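PDB 3FS5: CDC25-like phosphatase YCH1 from Saccharomyces cerevisiae, which dephosphorylates protein substrates, acting as a phosphatase related to Cdc25 and built as a single rhodanese-like domain. Local coordinates for residues Ser57-Lys60 with Glu64-Arg67; Asp50-Ala55 with Lys70-Glu75; Glu75-Gly80 with Leu113-Leu118; His18-Glu23 with Arg117-Arg122; Ser126-Val131 with Ser137-Tyr142. All blocks are in the same frame, centred on the assembly; numbering follows the deposited sequence.

Interaction 1 of 5, residues Ser57-Lys60 with Glu64-Arg67; sequences SRLK and EYLR
The backbones of Leu-59 and Leu-66 come within 4.9 Å at their CA atoms, where helix 56-61 gives way to helix 63-78. At Asp-62, between the two segments, the side chain accepts a hydrogen bond from Glu-64 N. Above this corner the side chain of Arg-58 runs across one face of the Tyr-65 ring. Its CG is 3.4 Å from Tyr-65 CD2, and its CD sits over the middle of the ring, a CH-pi contact 3.6 Å from the centroid. Beyond CD the guanidinium lies flat, its plane within 2° of the ring's and Arg-58 CZ 4.0 Å from the ring centroid. CG anti to the backbone N (chi1 -169°) aims the chain at the ring, and its extended course carries the guanidinium across. Obliquely to the ring, Leu-59 CD2 meets Tyr-65 CD2 at 3.7 Å and Leu-66 CA at 3.8 Å. A serine in place of Tyr-65 would probably leave the Arg-58 guanidinium without its platform, free to swing into solvent, and uncover Leu-59. The contact thus joins a buried leucine to a cation-pi stack at the surface, where one arginine offers the same ring both its methylenes and its charge.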
# COMPACT_ATOMS: atom_id res chain seq x y z
N SER A 57 3.53 -2.23 -13.35
CA SER A 57 3.98 -2.78 -14.62
C SER A 57 5.13 -3.76 -14.46
O SER A 57 5.13 -4.82 -15.08
CB SER A 57 4.40 -1.66 -15.58
OG SER A 57 3.29 -0.86 -15.94
N ARG A 58 6.09 -3.41 -13.63
CA ARG A 58 7.24 -4.28 -13.41
C ARG A 58 6.90 -5.50 -12.55
O ARG A 58 7.43 -6.59 -12.77
CB ARG A 58 8.39 -3.50 -12.79
CG ARG A 58 9.70 -4.27 -12.79
CD ARG A 58 10.84 -3.41 -12.30
NE ARG A 58 12.07 -4.19 -12.15
CZ ARG A 58 13.17 -3.74 -11.56
NH1 ARG A 58 14.24 -4.52 -11.46
NH2 ARG A 58 13.20 -2.50 -11.08
N LEU A 59 6.03 -5.32 -11.56
CA LEU A 59 5.63 -6.44 -10.72
C LEU A 59 4.97 -7.50 -11.60
O LEU A 59 5.20 -8.69 -11.44
CB LEU A 59 4.64 -5.98 -9.64
CG LEU A 59 5.20 -5.18 -8.47
CD1 LEU A 59 4.05 -4.66 -7.61
CD2 LEU A 59 6.13 -6.05 -7.63
N LYS A 60 4.16 -7.04 -12.54
CA LYS A 60 3.43 -7.92 -13.44
C LYS A 60 4.31 -8.59 -14.50
O LYS A 60 4.07 -9.75 -14.85
CB LYS A 60 2.31 -7.15 -14.14
CG LYS A 60 1.43 -8.01 -15.03
CD LYS A 60 0.42 -7.17 -15.79
CE LYS A 60 -0.55 -8.04 -16.58
NZ LYS A 60 -1.39 -8.89 -15.69
N GLU A 64 10.79 -11.89 -10.74
CA GLU A 64 11.85 -11.69 -9.75
C GLU A 64 11.58 -10.44 -8.93
O GLU A 64 11.92 -10.37 -7.75
CB GLU A 64 13.21 -11.54 -10.45
CG GLU A 64 13.70 -12.81 -11.13
CD GLU A 64 13.75 -13.99 -10.19
OE1 GLU A 64 14.44 -13.90 -9.14
OE2 GLU A 64 13.11 -15.02 -10.48
N TYR A 65 10.97 -9.44 -9.57
CA TYR A 65 10.65 -8.20 -8.90
C TYR A 65 9.56 -8.46 -7.87
O TYR A 65 9.62 -7.97 -6.75
CB TYR A 65 10.19 -7.15 -9.92
CG TYR A 65 10.22 -5.73 -9.39
CD1 TYR A 65 11.37 -5.22 -8.79
CD2 TYR A 65 9.12 -4.89 -9.52
CE1 TYR A 65 11.42 -3.91 -8.33
CE2 TYR A 65 9.16 -3.57 -9.07
CZ TYR A 65 10.32 -3.09 -8.48
OH TYR A 65 10.38 -1.79 -8.05
N LEU A 66 8.55 -9.24 -8.26
CA LEU A 66 7.46 -9.58 -7.36
C LEU A 66 8.01 -10.41 -6.21
O LEU A 66 7.62 -10.25 -5.06
CB LEU A 66 6.38 -10.38 -8.10
CG LEU A 66 5.23 -10.93 -7.25
CD1 LEU A 66 4.53 -9.80 -6.52
CD2 LEU A 66 4.25 -11.67 -8.15
N ARG A 67 8.93 -11.32 -6.54
CA ARG A 67 9.55 -12.18 -5.55
C ARG A 67 10.31 -11.32 -4.53
O ARG A 67 10.28 -11.60 -3.33
CB ARG A 67 10.51 -13.15 -6.23
CG ARG A 67 11.23 -14.09 -5.29
CD ARG A 67 12.22 -14.96 -6.04
NE ARG A 67 13.00 -15.81 -5.15
CZ ARG A 67 14.01 -16.58 -5.54
NH1 ARG A 67 14.38 -16.60 -6.81
NH2 ARG A 67 14.66 -17.33 -4.65

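Interaction 2 of 5, residues Asp50-Ala55 with Lys70-Glu75; sequences DGWHYA and KHRLLE
Tyr-54 OH has two polar partners: Arg-72 NH2 donates to it at 3.1 Å, with an N-H...O angle of 156°, and Glu-68 OE1, one turn earlier on the same helix, shares a hydrogen bond with it. The phenol oxygen stands 17° out of the guanidinium plane, near the edge of the group. One face of that guanidinium rests on the indole of Trp-52, the two planes 25° apart and Arg-72 CZ 3.8 Å from the centroid of the six-membered ring. The nearest atom, Arg-72 NH1, lies over the indole face, offset toward the rim, 3.2 Å from Trp-52 CE2. A bend at chi3 folds the arginine back over the indole while its NH2 still faces the tyrosine. In the fold, strand 52-53 is an outer strand of the parallel rhodanese sheet, and helix 63-78 is the main helix of the crossover connection from strand 52-53, past strand 33-37, to strand 84-88. Arg-72 therefore spans from the helix to that sheet edge, held by a stack and a bond at once. Deeper in, Leu-73 CD2 presses on Trp-52 CZ3 at 3.4 Å, and both side chains also touch Gln-34 of strand 33-37.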
# COMPACT_ATOMS: atom_id res chain seq x y z
N ASP A 50 7.32 6.65 4.42
CA ASP A 50 7.77 5.30 4.74
C ASP A 50 7.19 4.18 3.88
O ASP A 50 7.39 3.00 4.17
CB ASP A 50 7.51 4.99 6.22
CG ASP A 50 8.17 5.99 7.16
OD1 ASP A 50 9.29 6.47 6.85
OD2 ASP A 50 7.58 6.28 8.22
N GLY A 51 6.48 4.53 2.81
CA GLY A 51 5.94 3.50 1.94
C GLY A 51 7.00 3.01 0.96
O GLY A 51 8.04 3.65 0.83
N TRP A 52 6.77 1.87 0.31
CA TRP A 52 7.74 1.37 -0.67
C TRP A 52 7.16 1.56 -2.07
O TRP A 52 5.96 1.41 -2.28
CB TRP A 52 8.05 -0.12 -0.45
CG TRP A 52 8.64 -0.47 0.88
CD1 TRP A 52 9.27 0.38 1.76
CD2 TRP A 52 8.68 -1.77 1.48
NE1 TRP A 52 9.68 -0.32 2.87
CE2 TRP A 52 9.33 -1.64 2.72
CE3 TRP A 52 8.21 -3.03 1.08
CZ2 TRP A 52 9.53 -2.73 3.58
CZ3 TRP A 52 8.42 -4.12 1.93
CH2 TRP A 52 9.07 -3.96 3.17
N HIS A 53 8.04 1.86 -3.02
CA HIS A 53 7.63 2.10 -4.39
C HIS A 53 7.98 0.93 -5.31
O HIS A 53 9.14 0.70 -5.63
CB HIS A 53 8.31 3.40 -4.88
CG HIS A 53 7.96 3.79 -6.28
ND1 HIS A 53 6.77 3.44 -6.88
CD2 HIS A 53 8.63 4.55 -7.18
CE1 HIS A 53 6.73 3.97 -8.09
NE2 HIS A 53 7.84 4.64 -8.29
N TYR A 54 6.95 0.18 -5.71
CA TYR A 54 7.08 -0.98 -6.61
C TYR A 54 6.07 -0.84 -7.75
O TYR A 54 4.89 -1.19 -7.59
CB TYR A 54 6.81 -2.30 -5.87
CG TYR A 54 7.97 -2.77 -5.02
CD1 TYR A 54 8.27 -2.15 -3.81
CD2 TYR A 54 8.80 -3.81 -5.45
CE1 TYR A 54 9.35 -2.55 -3.05
CE2 TYR A 54 9.89 -4.21 -4.70
CZ TYR A 54 10.16 -3.58 -3.50
OH TYR A 54 11.25 -3.95 -2.75
N ALA A 55 6.52 -0.35 -8.90
CA ALA A 55 5.64 -0.14 -10.05
C ALA A 55 4.87 -1.40 -10.48
O ALA A 55 5.45 -2.47 -10.65
CB ALA A 55 6.45 0.40 -11.23
N LYS A 70 7.77 -9.72 -2.16
CA LYS A 70 7.27 -10.75 -1.25
C LYS A 70 8.28 -11.04 -0.15
O LYS A 70 7.94 -11.07 1.03
CB LYS A 70 6.98 -12.04 -2.03
CG LYS A 70 6.64 -13.24 -1.14
CD LYS A 70 6.46 -14.50 -1.98
CE LYS A 70 6.28 -15.73 -1.10
NZ LYS A 70 6.15 -16.97 -1.92
N HIS A 71 9.53 -11.26 -0.54
CA HIS A 71 10.60 -11.54 0.41
C HIS A 71 10.74 -10.41 1.43
O HIS A 71 10.82 -10.66 2.63
CB HIS A 71 11.93 -11.73 -0.33
CG HIS A 71 13.08 -11.98 0.59
ND1 HIS A 71 13.27 -13.18 1.25
CD2 HIS A 71 14.09 -11.17 0.99
CE1 HIS A 71 14.34 -13.09 2.02
NE2 HIS A 71 14.86 -11.89 1.88
N ARG A 72 10.77 -9.17 0.95
CA ARG A 72 10.92 -8.03 1.85
C ARG A 72 9.77 -7.95 2.84
O ARG A 72 9.99 -7.72 4.03
CB ARG A 72 10.98 -6.71 1.08
CG ARG A 72 12.31 -6.42 0.43
CD ARG A 72 12.35 -4.98 -0.08
NE ARG A 72 12.41 -4.01 1.02
CZ ARG A 72 12.39 -2.69 0.84
NH1 ARG A 72 12.46 -1.88 1.89
NH2 ARG A 72 12.31 -2.18 -0.38
N LEU A 73 8.56 -8.14 2.35
CA LEU A 73 7.38 -8.09 3.20
C LEU A 73 7.41 -9.16 4.28
O LEU A 73 7.23 -8.86 5.46
CB LEU A 73 6.10 -8.24 2.35
CG LEU A 73 5.76 -7.05 1.45
CD1 LEU A 73 4.53 -7.36 0.62
CD2 LEU A 73 5.52 -5.80 2.31
N LEU A 74 7.66 -10.41 3.89
CA LEU A 74 7.70 -11.51 4.84
C LEU A 74 8.83 -11.37 5.85
O LEU A 74 8.71 -11.80 6.99
CB LEU A 74 7.80 -12.85 4.10
CG LEU A 74 6.54 -13.24 3.33
CD1 LEU A 74 6.76 -14.53 2.55
CD2 LEU A 74 5.38 -13.40 4.31
N GLU A 75 9.93 -10.76 5.42
CA GLU A 75 11.07 -10.56 6.29
C GLU A 75 10.68 -9.57 7.39
O GLU A 75 11.06 -9.73 8.55
CB GLU A 75 12.26 -10.04 5.48
CG GLU A 75 13.57 -10.01 6.24
CD GLU A 75 14.76 -9.97 5.31
OE1 GLU A 75 14.96 -10.96 4.56
OE2 GLU A 75 15.50 -8.97 5.32

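Interaction 3 of 5, residues Glu75-Gly80 with Leu113-Leu118; sequences EKQADG and LSRCRL
Gln-77 and Arg-115 meet where the last turns of helix 63-78 pass the entrance to strand 116-121 of the parallel rhodanese sheet. The close side of the contact belongs to the buried glutamine. Its CG lies 3.2 Å from Arg-115 O, and its CD is 3.8 Å from Arg-115 CB, so the chain covers both backbone and side chain of the arginine. A bend at chi2 (-85°) turns the glutamine along the arginine, although the exact placing of its amide is doubtful. Leu-84 of the neighbouring strand touches Gln-77 too, and Leu-74 touches Arg-115. The outer side is much looser: Ala-78 CB, on the exposed flank of the helix, comes no nearer than 4.2 Å to Arg-115 NH2. Cutting Gln-77 back to an alanine would probably open a gap beside Arg-115 O and leave the arginine chain less restrained. What the two segments share most securely is therefore contact between carbon chains and a carbonyl, with the guanidinium lying beside the helix end.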
# COMPACT_ATOMS: atom_id res chain seq x y z
N GLU A 75 9.93 -10.76 5.42
CA GLU A 75 11.07 -10.56 6.29
C GLU A 75 10.68 -9.57 7.39
O GLU A 75 11.06 -9.73 8.55
CB GLU A 75 12.26 -10.04 5.48
CG GLU A 75 13.57 -10.01 6.24
CD GLU A 75 14.76 -9.97 5.31
OE1 GLU A 75 14.96 -10.96 4.56
OE2 GLU A 75 15.50 -8.97 5.32
N LYS A 76 9.92 -8.55 7.01
CA LYS A 76 9.46 -7.54 7.97
C LYS A 76 8.42 -8.16 8.91
O LYS A 76 8.39 -7.86 10.11
CB LYS A 76 8.83 -6.36 7.21
CG LYS A 76 8.31 -5.22 8.09
CD LYS A 76 7.81 -4.06 7.22
CE LYS A 76 7.54 -2.78 8.02
NZ LYS A 76 6.35 -2.88 8.91
N GLN A 77 7.58 -9.03 8.37
CA GLN A 77 6.54 -9.68 9.16
C GLN A 77 7.14 -10.59 10.23
O GLN A 77 6.68 -10.61 11.38
CB GLN A 77 5.60 -10.48 8.24
CG GLN A 77 4.37 -11.07 8.94
CD GLN A 77 4.65 -12.41 9.61
OE1 GLN A 77 3.89 -12.85 10.47
NE2 GLN A 77 5.72 -13.07 9.20
N ALA A 78 8.17 -11.33 9.86
CA ALA A 78 8.84 -12.26 10.77
C ALA A 78 9.30 -11.62 12.09
O ALA A 78 9.20 -12.24 13.14
CB ALA A 78 10.02 -12.91 10.07
N ASP A 79 9.79 -10.38 12.03
CA ASP A 79 10.25 -9.71 13.23
C ASP A 79 9.19 -8.87 13.93
O ASP A 79 9.48 -8.18 14.90
CB ASP A 79 11.45 -8.82 12.92
CG ASP A 79 12.69 -9.63 12.57
OD1 ASP A 79 13.02 -10.56 13.33
OD2 ASP A 79 13.33 -9.32 11.54
N GLY A 80 7.96 -8.94 13.43
CA GLY A 80 6.88 -8.17 14.02
C GLY A 80 5.85 -8.98 14.79
O GLY A 80 5.97 -10.19 14.94
N LEU A 113 -0.08 -17.69 3.70
CA LEU A 113 -1.37 -17.02 3.62
C LEU A 113 -1.78 -16.37 4.93
O LEU A 113 -2.43 -15.32 4.93
CB LEU A 113 -2.46 -18.00 3.18
CG LEU A 113 -2.60 -18.30 1.69
CD1 LEU A 113 -3.78 -19.24 1.48
CD2 LEU A 113 -2.82 -17.00 0.91
N SER A 114 -1.40 -16.98 6.05
CA SER A 114 -1.76 -16.46 7.36
C SER A 114 -0.83 -15.35 7.87
O SER A 114 -1.12 -14.71 8.88
CB SER A 114 -1.78 -17.59 8.38
OG SER A 114 -0.51 -18.20 8.48
N ARG A 115 0.28 -15.13 7.18
CA ARG A 115 1.23 -14.11 7.61
C ARG A 115 0.93 -12.68 7.16
O ARG A 115 1.54 -11.73 7.66
CB ARG A 115 2.64 -14.49 7.17
CG ARG A 115 3.22 -15.66 7.94
CD ARG A 115 4.70 -15.45 8.15
NE ARG A 115 5.50 -16.16 7.16
CZ ARG A 115 6.77 -15.86 6.87
NH1 ARG A 115 7.41 -16.58 5.97
NH2 ARG A 115 7.38 -14.84 7.46
N CYS A 116 -0.00 -12.53 6.23
CA CYS A 116 -0.35 -11.21 5.70
C CYS A 116 -1.85 -10.97 5.61
O CYS A 116 -2.64 -11.91 5.55
CB CYS A 116 0.23 -11.01 4.29
SG CYS A 116 2.02 -11.11 4.13
N ARG A 117 -2.22 -9.69 5.59
CA ARG A 117 -3.61 -9.26 5.41
C ARG A 117 -3.42 -8.24 4.30
O ARG A 117 -2.55 -7.39 4.38
CB ARG A 117 -4.16 -8.56 6.66
CG ARG A 117 -4.20 -9.42 7.92
CD ARG A 117 -4.83 -8.64 9.08
NE ARG A 117 -4.47 -9.21 10.37
CZ ARG A 117 -4.87 -10.40 10.80
NH1 ARG A 117 -4.48 -10.85 11.99
NH2 ARG A 117 -5.67 -11.15 10.05
N LEU A 118 -4.23 -8.33 3.25
CA LEU A 118 -4.07 -7.41 2.13
C LEU A 118 -5.14 -6.34 2.05
O LEU A 118 -6.33 -6.63 2.14
CB LEU A 118 -4.04 -8.20 0.81
CG LEU A 118 -2.97 -9.29 0.73
CD1 LEU A 118 -3.08 -10.01 -0.61
CD2 LEU A 118 -1.58 -8.68 0.90

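Interaction 4 of 5, residues His18-Glu23 with Arg117-Arg122; sequences HRWMQE and RLWVLR
Trp-20 and Trp-119 form a T-shaped pair that ties helix 14-23 to strand 116-121, a strand flanked by 10-12 and 84-88 in the parallel sheet of the rhodanese fold. From the helix, Trp-20 CB starts toward the strand with CG anti to the carbonyl carbon (chi1 -70°), which sends the indole outward from the helix and over the sheet. CB and CG remain too far back to touch Trp-119, as do the pyrrole atoms CD1, NE1, CD2 and CE2, and CE3 beyond them. Along its length the indole instead packs against Leu-12 of the preceding strand, Ile-87 of strand 84-88 and Thr-27. Only the far rim of the benzene ring closes on its partner: Trp-20 CZ2 and CZ3 flank the approach, each 4.7 Å from Trp-119 CE2, and CH2 leads between them. The two ring planes stand 85° apart, edge of Trp-20 to face of Trp-119, with 5.5 Å from the centroid of the Trp-20 six-membered ring to that of the Trp-119 five-membered ring. The touching surface is small, and the pair is purely aromatic. At its point Trp-20 CH2 is 3.9 Å from Trp-119 CE2, almost equally close to NE1 and CZ2 on either side of it.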
# COMPACT_ATOMS: atom_id res chain seq x y z
N HIS A 18 -4.33 6.93 8.22
CA HIS A 18 -3.70 8.04 8.93
C HIS A 18 -3.65 7.74 10.43
O HIS A 18 -2.67 8.04 11.10
CB HIS A 18 -4.47 9.34 8.67
CG HIS A 18 -3.98 10.50 9.47
ND1 HIS A 18 -4.48 10.80 10.72
CD2 HIS A 18 -3.00 11.40 9.22
CE1 HIS A 18 -3.83 11.84 11.21
NE2 HIS A 18 -2.93 12.22 10.32
N ARG A 19 -4.71 7.14 10.95
CA ARG A 19 -4.77 6.80 12.36
C ARG A 19 -3.69 5.75 12.67
O ARG A 19 -2.97 5.86 13.66
CB ARG A 19 -6.15 6.26 12.73
CG ARG A 19 -6.34 6.01 14.22
CD ARG A 19 -7.76 5.55 14.54
NE ARG A 19 -7.89 5.14 15.94
CZ ARG A 19 -7.95 5.98 16.97
NH1 ARG A 19 -8.06 5.49 18.21
NH2 ARG A 19 -7.93 7.29 16.78
N TRP A 20 -3.57 4.75 11.80
CA TRP A 20 -2.55 3.70 11.98
C TRP A 20 -1.16 4.31 11.99
O TRP A 20 -0.28 3.87 12.73
CB TRP A 20 -2.61 2.68 10.83
CG TRP A 20 -3.81 1.79 10.82
CD1 TRP A 20 -4.91 1.87 11.63
CD2 TRP A 20 -4.03 0.68 9.94
NE1 TRP A 20 -5.80 0.87 11.30
CE2 TRP A 20 -5.28 0.13 10.27
CE3 TRP A 20 -3.29 0.10 8.91
CZ2 TRP A 20 -5.81 -0.98 9.60
CZ3 TRP A 20 -3.81 -1.01 8.24
CH2 TRP A 20 -5.07 -1.53 8.60
N MET A 21 -0.94 5.31 11.14
CA MET A 21 0.37 5.94 11.06
C MET A 21 0.68 6.73 12.33
O MET A 21 1.81 6.72 12.81
CB MET A 21 0.44 6.84 9.82
CG MET A 21 0.48 6.04 8.52
SD MET A 21 0.47 7.03 7.01
CE MET A 21 2.16 7.64 7.01
N GLN A 22 -0.33 7.40 12.87
CA GLN A 22 -0.16 8.17 14.10
C GLN A 22 0.20 7.26 15.27
O GLN A 22 1.06 7.60 16.09
CB GLN A 22 -1.45 8.94 14.43
CG GLN A 22 -1.78 10.10 13.49
CD GLN A 22 -0.86 11.29 13.69
OE1 GLN A 22 0.34 11.21 13.47
NE2 GLN A 22 -1.43 12.41 14.13
N GLU A 23 -0.45 6.10 15.36
CA GLU A 23 -0.21 5.15 16.44
C GLU A 23 0.99 4.22 16.23
O GLU A 23 1.55 3.70 17.19
CB GLU A 23 -1.45 4.29 16.68
CG GLU A 23 -2.67 5.08 17.11
CD GLU A 23 -3.83 4.20 17.50
OE1 GLU A 23 -4.33 3.46 16.63
OE2 GLU A 23 -4.24 4.24 18.68
N ARG A 117 -2.22 -9.69 5.59
CA ARG A 117 -3.61 -9.26 5.41
C ARG A 117 -3.42 -8.24 4.30
O ARG A 117 -2.55 -7.39 4.38
CB ARG A 117 -4.16 -8.56 6.66
CG ARG A 117 -4.20 -9.42 7.92
CD ARG A 117 -4.83 -8.64 9.08
NE ARG A 117 -4.47 -9.21 10.37
CZ ARG A 117 -4.87 -10.40 10.80
NH1 ARG A 117 -4.48 -10.85 11.99
NH2 ARG A 117 -5.67 -11.15 10.05
N LEU A 118 -4.23 -8.33 3.25
CA LEU A 118 -4.07 -7.41 2.13
C LEU A 118 -5.14 -6.34 2.05
O LEU A 118 -6.33 -6.63 2.14
CB LEU A 118 -4.04 -8.20 0.81
CG LEU A 118 -2.97 -9.29 0.73
CD1 LEU A 118 -3.08 -10.01 -0.61
CD2 LEU A 118 -1.58 -8.68 0.90
N TRP A 119 -4.70 -5.09 1.88
CA TRP A 119 -5.61 -3.96 1.78
C TRP A 119 -5.31 -3.08 0.56
O TRP A 119 -4.19 -3.07 0.04
CB TRP A 119 -5.50 -3.03 3.00
CG TRP A 119 -5.68 -3.67 4.33
CD1 TRP A 119 -4.76 -4.40 5.03
CD2 TRP A 119 -6.85 -3.60 5.16
NE1 TRP A 119 -5.28 -4.79 6.24
CE2 TRP A 119 -6.56 -4.31 6.34
CE3 TRP A 119 -8.11 -3.00 5.01
CZ2 TRP A 119 -7.49 -4.43 7.38
CZ3 TRP A 119 -9.03 -3.12 6.04
CH2 TRP A 119 -8.71 -3.84 7.21
N VAL A 120 -6.33 -2.34 0.14
CA VAL A 120 -6.21 -1.38 -0.94
C VAL A 120 -6.74 -0.07 -0.35
O VAL A 120 -7.79 -0.05 0.29
CB VAL A 120 -7.09 -1.74 -2.16
CG1 VAL A 120 -7.06 -0.59 -3.18
CG2 VAL A 120 -6.58 -3.02 -2.81
N LEU A 121 -5.99 1.01 -0.55
CA LEU A 121 -6.40 2.31 -0.04
C LEU A 121 -7.39 2.95 -1.00
O LEU A 121 -7.03 3.32 -2.13
CB LEU A 121 -5.17 3.21 0.11
CG LEU A 121 -5.40 4.66 0.56
CD1 LEU A 121 -5.98 4.68 1.97
CD2 LEU A 121 -4.09 5.42 0.51
N ARG A 122 -8.64 3.09 -0.57
CA ARG A 122 -9.67 3.69 -1.42
C ARG A 122 -9.33 5.11 -1.82
O ARG A 122 -9.01 5.95 -0.97
CB ARG A 122 -11.04 3.69 -0.71
CG ARG A 122 -11.70 2.32 -0.56
CD ARG A 122 -13.17 2.48 -0.16
NE ARG A 122 -13.85 1.21 0.09
CZ ARG A 122 -14.16 0.31 -0.85
NH1 ARG A 122 -14.78 -0.81 -0.51
NH2 ARG A 122 -13.86 0.53 -2.12

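Interaction 5 of 5, residues Ser126-Val131 with Ser137-Tyr142; sequences SRWQSV and SVTAGY
Tyr-142 OH donates to Gln-129 OE1 over 2.6 Å, the shortest polar link between helix 124-132 and the segment around strand 139-140, which pairs antiparallel with strand 47-48 in a small two-stranded sheet beside the rhodanese core. The hydroxyl lies in the plane of the amide carbonyl, at a C=O...O angle of 157°. The other end of that amide is held as well, since Gln-129 NE2 donates to Ser-126 O at 3.1 Å, one turn back on its own helix. Bonded at both ends, the amide has its rotation fixed. The glutamine achieves this by folding over its own helix, CG sitting between the backbone N and the carbonyl carbon (chi1 69°). A second bond runs from Trp-128 NE1 to Thr-139 OG1 at 3.0 Å, the oxygen tilted 18° from the indole plane. That hydroxyl is also bonded to the carbonyl of Tyr-132 at the helix end, so it takes the indole N-H and gives its own proton to the backbone. Around these bonds the packing is apolar: the Tyr-142 ring stacks on Trp-147, the Trp-128 indole reaches Met-21 and Ile-48, and Trp-128 CZ2 meets Val-138 CG2 at 3.7 Å.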
# COMPACT_ATOMS: atom_id res chain seq x y z
N SER A 126 -4.38 10.41 -4.82
CA SER A 126 -5.16 11.60 -5.13
C SER A 126 -6.10 11.97 -3.98
O SER A 126 -6.17 13.14 -3.59
CB SER A 126 -5.97 11.39 -6.41
OG SER A 126 -6.68 12.57 -6.74
N ARG A 127 -6.81 11.00 -3.42
CA ARG A 127 -7.70 11.32 -2.32
C ARG A 127 -6.87 11.61 -1.08
O ARG A 127 -7.18 12.52 -0.31
CB ARG A 127 -8.68 10.18 -2.01
CG ARG A 127 -9.97 10.72 -1.39
CD ARG A 127 -10.47 9.96 -0.18
NE ARG A 127 -11.10 8.69 -0.52
CZ ARG A 127 -11.92 8.03 0.29
NH1 ARG A 127 -12.45 6.87 -0.10
NH2 ARG A 127 -12.24 8.53 1.48
N TRP A 128 -5.80 10.84 -0.90
CA TRP A 128 -4.91 11.04 0.24
C TRP A 128 -4.42 12.48 0.34
O TRP A 128 -4.57 13.12 1.38
CB TRP A 128 -3.71 10.09 0.15
CG TRP A 128 -2.71 10.28 1.26
CD1 TRP A 128 -1.60 11.06 1.24
CD2 TRP A 128 -2.77 9.69 2.57
NE1 TRP A 128 -0.96 11.00 2.45
CE2 TRP A 128 -1.65 10.17 3.29
CE3 TRP A 128 -3.66 8.82 3.20
CZ2 TRP A 128 -1.40 9.80 4.61
CZ3 TRP A 128 -3.41 8.45 4.53
CH2 TRP A 128 -2.28 8.94 5.21
N GLN A 129 -3.83 13.00 -0.74
CA GLN A 129 -3.31 14.36 -0.71
C GLN A 129 -4.36 15.45 -0.50
O GLN A 129 -4.06 16.51 0.05
CB GLN A 129 -2.48 14.66 -1.98
CG GLN A 129 -3.25 14.76 -3.29
CD GLN A 129 -3.97 16.09 -3.47
OE1 GLN A 129 -3.41 17.16 -3.22
NE2 GLN A 129 -5.22 16.03 -3.93
N SER A 130 -5.60 15.20 -0.92
CA SER A 130 -6.64 16.21 -0.76
C SER A 130 -6.92 16.44 0.72
O SER A 130 -7.49 17.46 1.10
CB SER A 130 -7.93 15.77 -1.46
OG SER A 130 -8.57 14.71 -0.77
N VAL A 131 -6.49 15.50 1.56
CA VAL A 131 -6.71 15.60 2.99
C VAL A 131 -5.43 15.76 3.80
O VAL A 131 -5.37 16.58 4.71
CB VAL A 131 -7.45 14.35 3.53
CG1 VAL A 131 -7.71 14.49 5.02
CG2 VAL A 131 -8.76 14.15 2.79
N SER A 137 4.11 15.08 8.44
CA SER A 137 4.30 13.88 9.25
C SER A 137 3.84 12.59 8.58
O SER A 137 4.25 11.51 8.99
CB SER A 137 3.61 14.03 10.61
OG SER A 137 2.20 14.07 10.49
N VAL A 138 2.99 12.70 7.55
CA VAL A 138 2.50 11.51 6.87
C VAL A 138 2.69 11.51 5.35
O VAL A 138 2.52 10.48 4.69
CB VAL A 138 0.99 11.26 7.17
CG1 VAL A 138 0.80 11.02 8.66
CG2 VAL A 138 0.16 12.45 6.71
N THR A 139 3.03 12.67 4.79
CA THR A 139 3.24 12.79 3.35
C THR A 139 4.64 13.31 3.04
O THR A 139 5.08 14.29 3.64
CB THR A 139 2.21 13.75 2.72
OG1 THR A 139 0.90 13.25 2.97
CG2 THR A 139 2.43 13.87 1.21
N ALA A 140 5.33 12.66 2.11
CA ALA A 140 6.68 13.04 1.74
C ALA A 140 6.81 13.47 0.28
O ALA A 140 6.11 12.95 -0.59
CB ALA A 140 7.64 11.89 2.03
N GLY A 141 7.72 14.41 0.03
CA GLY A 141 7.97 14.89 -1.32
C GLY A 141 6.79 15.53 -2.03
O GLY A 141 6.71 15.51 -3.26
N TYR A 142 5.87 16.11 -1.27
CA TYR A 142 4.69 16.73 -1.84
C TYR A 142 5.00 18.02 -2.59
O TYR A 142 5.73 18.88 -2.10
CB TYR A 142 3.67 17.01 -0.73
CG TYR A 142 2.33 17.50 -1.23
CD1 TYR A 142 1.58 16.74 -2.12
CD2 TYR A 142 1.79 18.70 -0.76
CE1 TYR A 142 0.31 17.16 -2.53
CE2 TYR A 142 0.53 19.12 -1.17
CZ TYR A 142 -0.20 18.35 -2.05
OH TYR A 142 -1.45 18.76 -2.44

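How the interactions relate
Helix 63-78 strings three of the contacts together: interactions 1, 2 and 3 follow one another along it, with centres 11 Å apart at each step. Tyr-65 CZ touches Tyr-54 CD2 at 3.5 Å between the first two, and Leu-74 CD2 lies 4.1 Å from Cys-116 SG between the next two. Interactions 3 and 4 share Arg-117 and Leu-118 of strand 116-121, and Met-21 SD reaches Trp-128 CH2 at 3.8 Å from interaction 4 to interaction 5. Cys-90, modified in this crystal, follows strand 84-88; the loop it opens probably corresponds to the active-site loop of Cdc25 and rhodanese relatives. Ser-126 of interaction 5 bonds the adjacent Met-91 through the backbone.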